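Local coordinates for D-xylonate dehydratase (Caulobacter crescentus, PDB 5OYN), which catalyses the dehydration of D-xylonate to 2-dehydro-3-deoxy-D-arabinonate in D-xylose degradation and acts with similar efficiency on D-gluconate, using a [2Fe-2S] cluster and magnesium, at residues A[99-104]-A[470-475]; A[110-115]-A[290-295]; A[285-290]-A[506-511]; A[493-498]-A[511-516]; A[559-564]-A[568-573]. All blocks are in the same frame, centred on the assembly; numbering follows the deposited sequence.

Contact 1: A[99-104]-A[470-475]; sequences IFENCR and SAEVVN. With MG (magnesium ion), chain E; FES (Fe2/s2 (inorganic) cluster), chain F.
The carboxylates of E101 and E472 meet at the magnesium ion, each turning one oxygen to it, with their planes 57° apart. In the same loop as E101, the ring of F100 has the backbone N of C103 over one face, while the cluster sulfide S1 lies at its edge, 3.9 Å from CE1. N102 approaches the same sulfide with its amide, OD1 being 3.4 Å from S1.

The two glutamates reach the metal from opposite directions. E101 OE1 and E472 OE2 each lie 2.1 Å from the magnesium, and a water at 2.2 Å adds a further ligand. E101 has CG anti to its backbone N (chi1 172°) and bends at chi2, whereas E472 runs out extended from the centre of an inverse gamma turn. D138 and the carboxylated lysine at position 139 complete the protein part of the site. The lysine NZ also bonds E101 OE2, the oxygen that the metal leaves aside, which would help to fix the rotation of this carboxylate.

Two acidic groups from the N-terminal and C-terminal family regions are thus tied together through a cation and not through a direct bond. The magnesium probably offsets their mutual repulsion, and the loop that supplies E101 also places F100 and N102 against the [2Fe-2S] cluster, so one loop contributes to both cofactor sites.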
# COMPACT_ATOMS: atom_id res chain seq x y z
N ILE A 99 5.15 -10.93 -17.11
CA ILE A 99 6.29 -11.41 -17.90
C ILE A 99 7.57 -11.16 -17.11
O ILE A 99 7.91 -10.01 -16.81
CB ILE A 99 6.39 -10.74 -19.28
CG1 ILE A 99 5.04 -10.79 -20.03
CG2 ILE A 99 7.53 -11.37 -20.06
CD1 ILE A 99 5.11 -10.34 -21.49
N PHE A 100 8.29 -12.23 -16.79
CA PHE A 100 9.56 -12.19 -16.08
C PHE A 100 10.50 -13.06 -16.89
O PHE A 100 10.42 -14.29 -16.81
CB PHE A 100 9.41 -12.68 -14.64
CG PHE A 100 10.71 -12.76 -13.87
CD1 PHE A 100 11.81 -12.00 -14.24
CD2 PHE A 100 10.82 -13.60 -12.76
CE1 PHE A 100 13.00 -12.08 -13.54
CE2 PHE A 100 12.01 -13.69 -12.05
CZ PHE A 100 13.11 -12.93 -12.44
N GLU A 101 11.39 -12.43 -17.65
CA GLU A 101 12.21 -13.15 -18.62
C GLU A 101 13.12 -14.19 -17.95
O GLU A 101 13.33 -15.28 -18.49
CB GLU A 101 13.03 -12.16 -19.44
CG GLU A 101 14.06 -12.82 -20.34
CD GLU A 101 13.62 -12.86 -21.81
OE1 GLU A 101 14.51 -13.08 -22.67
OE2 GLU A 101 12.41 -12.66 -22.08
N ASN A 102 13.66 -13.87 -16.77
CA ASN A 102 14.68 -14.74 -16.18
C ASN A 102 14.13 -16.12 -15.82
O ASN A 102 14.81 -17.13 -16.02
CB ASN A 102 15.29 -14.08 -14.95
CG ASN A 102 16.55 -13.28 -15.26
OD1 ASN A 102 16.91 -13.06 -16.42
ND2 ASN A 102 17.23 -12.85 -14.21
N CYS A 103 12.89 -16.20 -15.31
CA CYS A 103 12.37 -17.47 -14.82
C CYS A 103 11.29 -18.09 -15.69
O CYS A 103 10.87 -19.22 -15.40
CB CYS A 103 11.80 -17.31 -13.40
SG CYS A 103 13.01 -17.43 -12.09
N ARG A 104 10.80 -17.40 -16.72
CA ARG A 104 9.72 -17.95 -17.52
C ARG A 104 10.22 -19.07 -18.43
O ARG A 104 11.19 -18.90 -19.17
CB ARG A 104 9.06 -16.84 -18.34
CG ARG A 104 8.18 -17.37 -19.44
CD ARG A 104 6.95 -18.08 -18.90
NE ARG A 104 5.87 -18.02 -19.88
CZ ARG A 104 5.44 -19.04 -20.61
NH1 ARG A 104 5.99 -20.24 -20.47
NH2 ARG A 104 4.46 -18.87 -21.48
N SER A 470 10.95 -18.31 -29.59
CA SER A 470 12.40 -18.41 -29.74
C SER A 470 13.08 -18.31 -28.38
O SER A 470 12.55 -17.71 -27.44
CB SER A 470 12.89 -17.32 -30.68
OG SER A 470 12.11 -16.14 -30.50
N ALA A 471 14.27 -18.91 -28.27
CA ALA A 471 14.96 -19.03 -26.99
C ALA A 471 16.35 -18.41 -27.05
O ALA A 471 17.03 -18.44 -28.08
CB ALA A 471 15.07 -20.49 -26.56
N GLU A 472 16.78 -17.86 -25.91
CA GLU A 472 18.09 -17.23 -25.77
C GLU A 472 19.12 -18.30 -25.47
O GLU A 472 19.56 -18.47 -24.33
CB GLU A 472 18.07 -16.17 -24.66
CG GLU A 472 17.20 -14.94 -24.94
CD GLU A 472 17.15 -13.94 -23.77
OE1 GLU A 472 17.60 -14.23 -22.63
OE2 GLU A 472 16.59 -12.82 -24.01
N VAL A 473 19.52 -19.05 -26.50
CA VAL A 473 20.45 -20.16 -26.32
C VAL A 473 21.62 -20.17 -27.30
O VAL A 473 22.38 -21.14 -27.37
CB VAL A 473 19.72 -21.52 -26.40
CG1 VAL A 473 18.76 -21.69 -25.22
CG2 VAL A 473 19.00 -21.67 -27.74
N VAL A 474 21.80 -19.08 -28.07
CA VAL A 474 22.82 -19.10 -29.11
C VAL A 474 24.20 -18.74 -28.57
O VAL A 474 25.22 -19.16 -29.13
CB VAL A 474 22.41 -18.17 -30.27
CG1 VAL A 474 23.52 -18.07 -31.31
CG2 VAL A 474 21.13 -18.68 -30.93
N ASN A 475 24.29 -17.98 -27.47
CA ASN A 475 25.61 -17.62 -26.96
C ASN A 475 26.33 -18.83 -26.36
O ASN A 475 26.69 -18.82 -25.17
CB ASN A 475 25.52 -16.45 -25.96
CG ASN A 475 24.52 -16.70 -24.82
OD1 ASN A 475 23.39 -17.14 -25.05
ND2 ASN A 475 24.93 -16.38 -23.60
MG MG E . 15.69 -11.37 -22.80
FE1 FES F . 13.66 -8.60 -16.54
FE2 FES F . 16.45 -9.11 -17.68
S1 FES F . 15.15 -10.21 -16.27
S2 FES F . 15.18 -7.32 -17.48
O HOH W 1 17.56 -10.29 -22.97

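Contact 2: A[110-115]-A[290-295]; sequences LDRNLS and QPHIVA
R112 leaves helix 110-115 with CG anti to the backbone N and then bends at chi3 (83°), which carries its guanidinium across the gap to H292 of the neighbouring helix. The imidazole, with CG beside its own backbone N, slides past the arginine in the opposite direction. NH1 donates to H292 ND1 over 3.2 Å in a clearly bent bond. The donor nitrogen lies close to the ring plane of H292, ND1 is tilted out of the guanidinium plane, and the two planes are 71° apart. The methyl of A295 covers one guanidinium face, its CB 3.5 Å from R112 NH2.

That NH2 also donates to N113 OD1 at 3.1 Å, and its strongest polar partner is the carbonyl of G579. The short segments run nearly parallel, 18° apart; R112 and H292 together span the gap, the axes coming no closer than 13.0 Å.

On its far side H292 bonds the carboxylated lysine at position 139 through NE2. With ND1 accepting from R112, the ring is held at both nitrogens. R112 probably helps to position H292, which in turn hydrogen-bonds a magnesium ligand.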
# COMPACT_ATOMS: atom_id res chain seq x y z
N LEU A 110 7.29 -16.45 -25.43
CA LEU A 110 5.93 -16.94 -25.61
C LEU A 110 4.90 -15.92 -25.15
O LEU A 110 3.75 -15.94 -25.62
CB LEU A 110 5.75 -18.23 -24.83
CG LEU A 110 6.24 -19.48 -25.55
CD1 LEU A 110 6.08 -20.69 -24.65
CD2 LEU A 110 5.43 -19.63 -26.81
N ASP A 111 5.28 -15.03 -24.25
CA ASP A 111 4.30 -14.24 -23.52
C ASP A 111 4.01 -12.89 -24.15
O ASP A 111 2.95 -12.32 -23.90
CB ASP A 111 4.77 -14.05 -22.07
CG ASP A 111 4.55 -15.30 -21.24
OD1 ASP A 111 3.58 -16.03 -21.54
OD2 ASP A 111 5.34 -15.55 -20.30
N ARG A 112 4.93 -12.37 -24.98
CA ARG A 112 4.73 -11.04 -25.53
C ARG A 112 3.43 -10.97 -26.32
O ARG A 112 2.65 -10.02 -26.17
CB ARG A 112 5.91 -10.66 -26.40
CG ARG A 112 5.86 -9.23 -26.86
CD ARG A 112 6.73 -9.02 -28.07
NE ARG A 112 6.01 -9.40 -29.28
CZ ARG A 112 6.59 -9.72 -30.43
NH1 ARG A 112 7.91 -9.71 -30.54
NH2 ARG A 112 5.84 -10.04 -31.46
N ASN A 113 3.16 -11.98 -27.13
CA ASN A 113 1.95 -11.96 -27.94
C ASN A 113 0.71 -12.21 -27.08
O ASN A 113 -0.33 -11.58 -27.29
CB ASN A 113 2.06 -12.97 -29.08
CG ASN A 113 3.02 -12.50 -30.20
OD1 ASN A 113 3.23 -11.30 -30.39
ND2 ASN A 113 3.59 -13.45 -30.93
N LEU A 114 0.83 -13.11 -26.10
CA LEU A 114 -0.28 -13.37 -25.18
C LEU A 114 -0.64 -12.14 -24.36
O LEU A 114 -1.82 -11.83 -24.17
CB LEU A 114 0.06 -14.55 -24.27
CG LEU A 114 -0.96 -14.91 -23.18
CD1 LEU A 114 -2.34 -15.14 -23.74
CD2 LEU A 114 -0.49 -16.13 -22.40
N SER A 115 0.37 -11.42 -23.87
CA SER A 115 0.09 -10.17 -23.18
C SER A 115 -0.52 -9.15 -24.13
O SER A 115 -1.45 -8.42 -23.77
CB SER A 115 1.39 -9.65 -22.54
OG SER A 115 1.21 -8.43 -21.86
N GLN A 290 15.64 -6.39 -32.78
CA GLN A 290 15.24 -6.54 -34.18
C GLN A 290 13.86 -7.18 -34.31
O GLN A 290 12.96 -6.55 -34.88
CB GLN A 290 16.31 -7.28 -34.97
CG GLN A 290 15.90 -7.64 -36.39
CD GLN A 290 15.17 -8.97 -36.49
OE1 GLN A 290 15.71 -10.01 -36.12
NE2 GLN A 290 13.95 -8.94 -37.00
N PRO A 291 13.62 -8.40 -33.80
CA PRO A 291 12.25 -8.92 -33.86
C PRO A 291 11.23 -7.96 -33.27
O PRO A 291 10.12 -7.86 -33.80
CB PRO A 291 12.32 -10.23 -33.07
CG PRO A 291 13.73 -10.62 -33.09
CD PRO A 291 14.53 -9.35 -33.12
N HIS A 292 11.60 -7.22 -32.22
CA HIS A 292 10.63 -6.35 -31.55
C HIS A 292 10.34 -5.10 -32.35
O HIS A 292 9.20 -4.65 -32.41
CB HIS A 292 11.13 -5.95 -30.16
CG HIS A 292 11.22 -7.09 -29.21
ND1 HIS A 292 10.25 -8.07 -29.12
CD2 HIS A 292 12.17 -7.42 -28.30
CE1 HIS A 292 10.60 -8.95 -28.20
NE2 HIS A 292 11.77 -8.58 -27.69
N ILE A 293 11.37 -4.49 -32.94
CA ILE A 293 11.11 -3.28 -33.71
C ILE A 293 10.26 -3.61 -34.94
O ILE A 293 9.37 -2.85 -35.31
CB ILE A 293 12.43 -2.58 -34.09
CG1 ILE A 293 13.02 -1.93 -32.84
CG2 ILE A 293 12.18 -1.54 -35.15
CD1 ILE A 293 14.37 -1.29 -33.05
N VAL A 294 10.49 -4.78 -35.55
CA VAL A 294 9.68 -5.16 -36.70
C VAL A 294 8.25 -5.42 -36.27
O VAL A 294 7.30 -4.88 -36.86
CB VAL A 294 10.29 -6.39 -37.42
CG1 VAL A 294 9.26 -7.03 -38.34
CG2 VAL A 294 11.52 -6.00 -38.22
N ALA A 295 8.07 -6.24 -35.23
CA ALA A 295 6.75 -6.52 -34.66
C ALA A 295 5.95 -5.24 -34.42
O ALA A 295 4.78 -5.15 -34.77
CB ALA A 295 6.90 -7.31 -33.36

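Contact 3: A[285-290]-A[506-511]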
# COMPACT_ATOMS: atom_id res chain seq x y z
N GLY A 285 23.05 -1.86 -28.67
CA GLY A 285 21.83 -2.52 -28.27
C GLY A 285 21.75 -4.00 -28.61
O GLY A 285 22.58 -4.58 -29.32
N SER A 286 20.69 -4.61 -28.11
CA SER A 286 20.50 -6.05 -28.17
C SER A 286 19.88 -6.50 -29.48
O SER A 286 18.98 -5.85 -30.03
CB SER A 286 19.61 -6.49 -27.01
OG SER A 286 18.82 -7.61 -27.36
N THR A 287 20.35 -7.64 -29.97
CA THR A 287 19.77 -8.27 -31.15
C THR A 287 18.30 -8.59 -30.97
O THR A 287 17.59 -8.83 -31.96
CB THR A 287 20.52 -9.55 -31.48
OG1 THR A 287 20.34 -10.47 -30.39
CG2 THR A 287 22.02 -9.24 -31.66
N ASN A 288 17.81 -8.66 -29.74
CA ASN A 288 16.39 -8.89 -29.57
C ASN A 288 15.58 -7.68 -29.98
O ASN A 288 14.38 -7.81 -30.23
CB ASN A 288 16.10 -9.29 -28.13
CG ASN A 288 16.66 -10.64 -27.80
OD1 ASN A 288 16.75 -11.51 -28.66
ND2 ASN A 288 17.04 -10.83 -26.55
N ALA A 289 16.22 -6.50 -30.08
CA ALA A 289 15.51 -5.33 -30.57
C ALA A 289 14.95 -5.55 -31.96
O ALA A 289 13.89 -5.01 -32.30
CB ALA A 289 16.42 -4.10 -30.54
N GLN A 290 15.64 -6.39 -32.78
CA GLN A 290 15.24 -6.54 -34.18
C GLN A 290 13.86 -7.18 -34.31
O GLN A 290 12.96 -6.55 -34.88
CB GLN A 290 16.31 -7.28 -34.97
CG GLN A 290 15.90 -7.64 -36.39
CD GLN A 290 15.17 -8.97 -36.49
OE1 GLN A 290 15.71 -10.01 -36.12
NE2 GLN A 290 13.95 -8.94 -37.00
N SER A 506 27.34 -13.39 -32.08
CA SER A 506 26.65 -14.52 -32.68
C SER A 506 25.91 -14.09 -33.94
O SER A 506 25.59 -12.92 -34.15
CB SER A 506 25.66 -15.14 -31.70
OG SER A 506 26.31 -15.61 -30.53
N ILE A 507 25.60 -15.09 -34.77
CA ILE A 507 24.68 -14.94 -35.89
C ILE A 507 23.33 -15.49 -35.44
O ILE A 507 23.20 -16.68 -35.13
CB ILE A 507 25.20 -15.66 -37.14
CG1 ILE A 507 26.40 -14.90 -37.70
CG2 ILE A 507 24.12 -15.73 -38.22
CD1 ILE A 507 27.56 -15.79 -38.03
N LEU A 508 22.32 -14.62 -35.41
CA LEU A 508 21.13 -14.85 -34.61
C LEU A 508 19.87 -14.68 -35.44
O LEU A 508 19.88 -14.04 -36.49
CB LEU A 508 21.04 -13.88 -33.43
CG LEU A 508 22.14 -14.03 -32.41
CD1 LEU A 508 22.76 -12.68 -32.17
CD2 LEU A 508 21.54 -14.59 -31.15
N ASN A 509 18.78 -15.22 -34.89
CA ASN A 509 17.42 -15.01 -35.40
C ASN A 509 17.26 -15.56 -36.81
O ASN A 509 16.50 -15.01 -37.62
CB ASN A 509 17.03 -13.52 -35.36
CG ASN A 509 17.23 -12.89 -33.99
OD1 ASN A 509 17.35 -13.59 -32.97
ND2 ASN A 509 17.26 -11.56 -33.95
N ALA A 510 17.96 -16.65 -37.12
CA ALA A 510 18.02 -17.15 -38.48
C ALA A 510 16.63 -17.59 -38.94
O ALA A 510 16.02 -18.47 -38.32
CB ALA A 510 19.01 -18.32 -38.58
N SER A 511 16.14 -16.96 -40.00
CA SER A 511 14.84 -17.26 -40.57
C SER A 511 14.99 -17.68 -42.03
O SER A 511 15.81 -17.10 -42.76
CB SER A 511 13.91 -16.04 -40.47
OG SER A 511 14.06 -15.39 -39.23
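The side chains of T287 and L508 cross at about a right angle, while those of Q290 and N509 come from opposite directions; these two pairs make up the contact. In the first, the methyl CG2 of T287 packs 3.6 Å from L508 CD1, and the threonine hydroxyl OG1 lies almost as near to the same methyl, at 3.7 Å. One leucine branch therefore does all the touching.

In the second pair the amide planes are 60° apart. N509 ND2 donates to Q290 OE1 over 3.1 Å, with the donor tilted out of the carbonyl plane and the acceptor tilted out of the N509 amide. The same nitrogen makes a weak bond of 3.4 Å to the backbone O of T287, so ND2 bridges the turn before the helix and its first residues. Q290 bends at chi2 (-87°), which swings OE1 to the asparagine; its NE2 finds its strongest partner in the carbonyl of L576.

The turn has its own brace, S286 OG accepting from N288 N at 2.8 Å as a capping bond. On the opposite segment, N509 has positive phi, and its carbonyl accepts from S511 OG.

Strand 507-511 forms one border of a three-stranded antiparallel sheet and pairs with strand 401-404, whose residues F401 and I403 also touch Q290. Through I507 it is also bonded to T492 and G494. A289, whose CB points away from the strand, packs on T218 and M219 of helix 215-225. The contact thus joins the start of helix 289-299, from the N-terminal family region, to the border of a sheet in the C-terminal one.

Contact 4: A[493-498]-A[511-516]; sequences LGDGRQ and SPESAI
D495 lays its carboxylate against the CB of E513, with OD2 3.3 Å from that carbon, and the two side chains cross obliquely. The same oxygen accepts from the backbone N of S514 over 3.1 Å. This donor arrives on the anti side of OD2 and 24° out of the carboxylate plane. D495 has CG set between its backbone N and carbonyl carbon (chi1 63°), and its oxygens serve two loops: OD2 takes the N-H of S514 and of G461, OD1 that of A462.

E513 has the same first torsion but then extends, carrying its own carboxylate away from the aspartate, towards I465 and G466. The planes end up 85° apart, and D495 OD2 stays 4.2 Å from E513 OE1. E513 is held by the backbone N-H groups of I465 and G466 and by the amide of Q575, its strongest partner. The peptide bond before P512 is cis, just where the chain leaves strand 507-511, and a short 3-10 segment follows at 514-515.

Backbone N-H groups thus gather round two buried acids of like charge. Their bonds probably compensate for much of the repulsion between them, although the proximity might still raise the proton affinity of one. Together the acids join the end of strand 492-494, the 461-466 loop and the connection leaving strand 507-511 through buried polar bonds.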
# COMPACT_ATOMS: atom_id res chain seq x y z
N LEU A 493 26.21 -19.60 -34.21
CA LEU A 493 25.11 -19.39 -35.14
C LEU A 493 23.95 -20.30 -34.74
O LEU A 493 24.17 -21.43 -34.31
CB LEU A 493 25.56 -19.68 -36.58
CG LEU A 493 24.47 -19.83 -37.64
CD1 LEU A 493 24.93 -19.17 -38.90
CD2 LEU A 493 24.18 -21.30 -37.90
N GLY A 494 22.73 -19.80 -34.89
CA GLY A 494 21.55 -20.59 -34.58
C GLY A 494 20.28 -19.89 -35.01
O GLY A 494 20.29 -18.71 -35.37
N ASP A 495 19.18 -20.65 -34.98
CA ASP A 495 17.87 -20.12 -35.34
C ASP A 495 17.09 -19.62 -34.12
O ASP A 495 15.91 -19.26 -34.25
CB ASP A 495 17.04 -21.18 -36.09
CG ASP A 495 16.73 -22.42 -35.25
OD1 ASP A 495 17.37 -22.61 -34.19
OD2 ASP A 495 15.85 -23.22 -35.66
N GLY A 496 17.73 -19.58 -32.95
CA GLY A 496 17.19 -18.94 -31.78
C GLY A 496 17.81 -17.58 -31.54
O GLY A 496 18.36 -16.94 -32.45
N ARG A 497 17.73 -17.13 -30.28
CA ARG A 497 18.18 -15.81 -29.85
C ARG A 497 19.28 -15.96 -28.80
O ARG A 497 19.73 -17.06 -28.49
CB ARG A 497 17.00 -14.99 -29.31
CG ARG A 497 15.68 -15.22 -30.06
CD ARG A 497 14.58 -14.23 -29.69
NE ARG A 497 14.74 -13.76 -28.32
CZ ARG A 497 14.24 -14.38 -27.25
NH1 ARG A 497 13.52 -15.48 -27.40
NH2 ARG A 497 14.46 -13.89 -26.04
N GLN A 498 19.74 -14.82 -28.27
CA GLN A 498 20.63 -14.81 -27.12
C GLN A 498 20.26 -13.61 -26.27
O GLN A 498 19.65 -12.66 -26.77
CB GLN A 498 22.10 -14.74 -27.52
CG GLN A 498 22.54 -13.36 -27.94
CD GLN A 498 23.95 -13.34 -28.46
OE1 GLN A 498 24.62 -14.38 -28.53
NE2 GLN A 498 24.43 -12.15 -28.82
N SER A 511 16.14 -16.96 -40.00
CA SER A 511 14.84 -17.26 -40.57
C SER A 511 14.99 -17.68 -42.03
O SER A 511 15.81 -17.10 -42.76
CB SER A 511 13.91 -16.04 -40.47
OG SER A 511 14.06 -15.39 -39.23
N PRO A 512 14.24 -18.70 -42.48
CA PRO A 512 13.31 -19.44 -41.61
C PRO A 512 14.04 -20.48 -40.77
O PRO A 512 15.08 -21.00 -41.19
CB PRO A 512 12.34 -20.10 -42.60
CG PRO A 512 13.03 -20.02 -43.98
CD PRO A 512 14.32 -19.28 -43.83
N GLU A 513 13.50 -20.75 -39.58
CA GLU A 513 14.17 -21.63 -38.64
C GLU A 513 14.20 -23.06 -39.18
O GLU A 513 13.46 -23.43 -40.09
CB GLU A 513 13.46 -21.61 -37.29
CG GLU A 513 12.06 -22.15 -37.37
CD GLU A 513 11.31 -22.08 -36.07
OE1 GLU A 513 11.67 -22.85 -35.15
OE2 GLU A 513 10.36 -21.26 -35.98
N SER A 514 15.07 -23.87 -38.57
CA SER A 514 15.16 -25.29 -38.90
C SER A 514 13.78 -25.95 -38.92
O SER A 514 13.40 -26.57 -39.91
CB SER A 514 16.09 -25.98 -37.91
OG SER A 514 15.77 -27.35 -37.76
N ALA A 515 13.01 -25.78 -37.85
CA ALA A 515 11.81 -26.60 -37.66
C ALA A 515 10.72 -26.37 -38.70
O ALA A 515 9.73 -27.11 -38.70
CB ALA A 515 11.23 -26.34 -36.26
N ILE A 516 10.85 -25.37 -39.58
CA ILE A 516 9.90 -25.27 -40.68
C ILE A 516 10.64 -25.43 -42.00
O ILE A 516 10.22 -24.92 -43.04
CB ILE A 516 9.09 -23.96 -40.63
CG1 ILE A 516 9.97 -22.73 -40.78
CG2 ILE A 516 8.26 -23.91 -39.37
CD1 ILE A 516 9.22 -21.55 -41.39

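Contact 5: A[559-564]-A[568-573]; sequences PATMTP and IYRAHA
The loop entering helix 564-572 folds back along that helix, with T563 at the N-cap position and R570 reaching from two turns further on to grip the incoming chain. R570 stands on the helix side turned to the loop, its chain extended from CG to NE. NH1 and NH2 both bond the backbone O of P559, at 2.8 Å and 2.7 Å, an end-on fork that closes on one atom. Both nitrogens lie in the carbonyl plane, and the oxygen lies in the guanidinium plane.

NH1 has a second acceptor, T561 OG1 at 3.0 Å, in the guanidinium plane and along a fairly straight bond (158°). T561 puts OG1 beside its own backbone N (chi1 -61°), and its side chain slides past the arginine in the opposite direction. The two loop residues meet different parts of the guanidinium rim, with NH1 serving both. Nearer the start of the helix, I568 N makes a weak bond of 3.3 Å to P564 O, part of the first helical turn, and the end of the isoleucine rests close to the same carbonyl.

Beyond the segments, R570 NE bonds the carbonyl of I465, and T563 OG1 caps Q566 N while also bonding E121 of the second subunit.

The cationic group is surrounded, around its edge, by neutral oxygens from the main chain and a hydroxyl. These dipoles probably stabilise the charge, and because the acceptors approach near the plane, they fix the rotation of the guanidinium while it fastens the later part of the helix to the incoming chain and to the carbonyl of I465.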
# COMPACT_ATOMS: atom_id res chain seq x y z
N PRO A 559 10.22 -30.73 -29.80
CA PRO A 559 9.32 -31.22 -28.74
C PRO A 559 7.85 -30.96 -29.03
O PRO A 559 7.48 -29.93 -29.61
CB PRO A 559 9.79 -30.46 -27.50
CG PRO A 559 11.21 -30.09 -27.80
CD PRO A 559 11.23 -29.80 -29.27
N ALA A 560 7.01 -31.90 -28.60
CA ALA A 560 5.58 -31.76 -28.77
C ALA A 560 5.05 -30.53 -28.04
O ALA A 560 5.65 -30.02 -27.09
CB ALA A 560 4.86 -33.01 -28.26
N THR A 561 3.90 -30.04 -28.51
CA THR A 561 3.21 -28.95 -27.85
C THR A 561 2.76 -29.37 -26.45
O THR A 561 2.34 -30.52 -26.24
CB THR A 561 2.03 -28.51 -28.71
OG1 THR A 561 2.52 -28.04 -29.98
CG2 THR A 561 1.19 -27.42 -28.02
N MET A 562 2.86 -28.45 -25.49
CA MET A 562 2.66 -28.77 -24.08
C MET A 562 1.49 -28.06 -23.42
O MET A 562 0.88 -28.63 -22.52
CB MET A 562 3.93 -28.44 -23.28
CG MET A 562 5.13 -29.29 -23.66
SD MET A 562 4.84 -31.07 -23.49
CE MET A 562 6.21 -31.73 -24.48
N THR A 563 1.17 -26.83 -23.83
CA THR A 563 0.15 -26.03 -23.18
C THR A 563 -0.83 -25.50 -24.21
O THR A 563 -0.47 -25.31 -25.37
CB THR A 563 0.75 -24.84 -22.41
OG1 THR A 563 1.23 -23.87 -23.36
CG2 THR A 563 1.88 -25.27 -21.49
N PRO A 564 -2.07 -25.22 -23.80
CA PRO A 564 -3.00 -24.55 -24.73
C PRO A 564 -2.40 -23.36 -25.45
O PRO A 564 -2.63 -23.20 -26.65
CB PRO A 564 -4.17 -24.14 -23.81
CG PRO A 564 -4.16 -25.17 -22.72
CD PRO A 564 -2.73 -25.65 -22.55
N ILE A 568 -1.75 -22.52 -29.80
CA ILE A 568 -2.10 -21.30 -30.51
C ILE A 568 -0.85 -20.63 -31.06
O ILE A 568 -0.81 -20.23 -32.23
CB ILE A 568 -2.88 -20.33 -29.61
CG1 ILE A 568 -4.26 -20.89 -29.29
CG2 ILE A 568 -2.95 -18.96 -30.26
CD1 ILE A 568 -4.73 -20.52 -27.90
N TYR A 569 0.18 -20.49 -30.22
CA TYR A 569 1.38 -19.79 -30.66
C TYR A 569 2.01 -20.47 -31.87
O TYR A 569 2.30 -19.83 -32.88
CB TYR A 569 2.39 -19.69 -29.52
CG TYR A 569 3.63 -18.87 -29.85
CD1 TYR A 569 3.65 -17.50 -29.64
CD2 TYR A 569 4.77 -19.47 -30.38
CE1 TYR A 569 4.77 -16.74 -29.94
CE2 TYR A 569 5.90 -18.72 -30.70
CZ TYR A 569 5.90 -17.35 -30.48
OH TYR A 569 7.02 -16.58 -30.77
N ARG A 570 2.22 -21.79 -31.77
CA ARG A 570 2.79 -22.52 -32.89
C ARG A 570 1.93 -22.39 -34.14
O ARG A 570 2.45 -22.43 -35.26
CB ARG A 570 2.99 -23.98 -32.50
CG ARG A 570 4.40 -24.27 -32.02
CD ARG A 570 4.54 -25.67 -31.49
NE ARG A 570 5.94 -26.07 -31.40
CZ ARG A 570 6.36 -27.19 -30.82
NH1 ARG A 570 5.48 -28.03 -30.28
NH2 ARG A 570 7.66 -27.46 -30.78
N ALA A 571 0.62 -22.19 -33.97
CA ALA A 571 -0.26 -22.08 -35.13
C ALA A 571 -0.12 -20.74 -35.85
O ALA A 571 -0.02 -20.71 -37.08
CB ALA A 571 -1.71 -22.30 -34.71
N HIS A 572 -0.08 -19.62 -35.12
CA HIS A 572 -0.18 -18.30 -35.74
C HIS A 572 1.10 -17.47 -35.69
O HIS A 572 1.14 -16.38 -36.28
CB HIS A 572 -1.32 -17.51 -35.10
CG HIS A 572 -2.64 -18.20 -35.15
ND1 HIS A 572 -3.60 -17.92 -36.09
CD2 HIS A 572 -3.18 -19.15 -34.34
CE1 HIS A 572 -4.67 -18.67 -35.88
NE2 HIS A 572 -4.44 -19.43 -34.82
N ALA A 573 2.15 -17.93 -35.02
CA ALA A 573 3.37 -17.13 -34.90
C ALA A 573 4.18 -17.14 -36.20
O ALA A 573 4.43 -18.20 -36.78
CB ALA A 573 4.24 -17.63 -33.75

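Contact 1 lies at the metal site, with contacts 2 and 3 each about 13 Å from it centre to centre. Along the chain, contact 2 opens inside the loop closed by contact 1, and contact 3 crosses both. Contacts 2 and 3 share Q290 and helix 289-299, and contacts 3 and 4 share S511 and strand 507-511, their centres about 10 Å apart. Contact 5 comes last, about 22 Å from contact 3, and touches contact 2 through Y569 on L110 and N113. Contacts 1 and 3 join the N- and C-terminal family regions, at and near the magnesium, whereas contacts 1, 2 and 5 border the second subunit, so the metal site lies near a subunit interface.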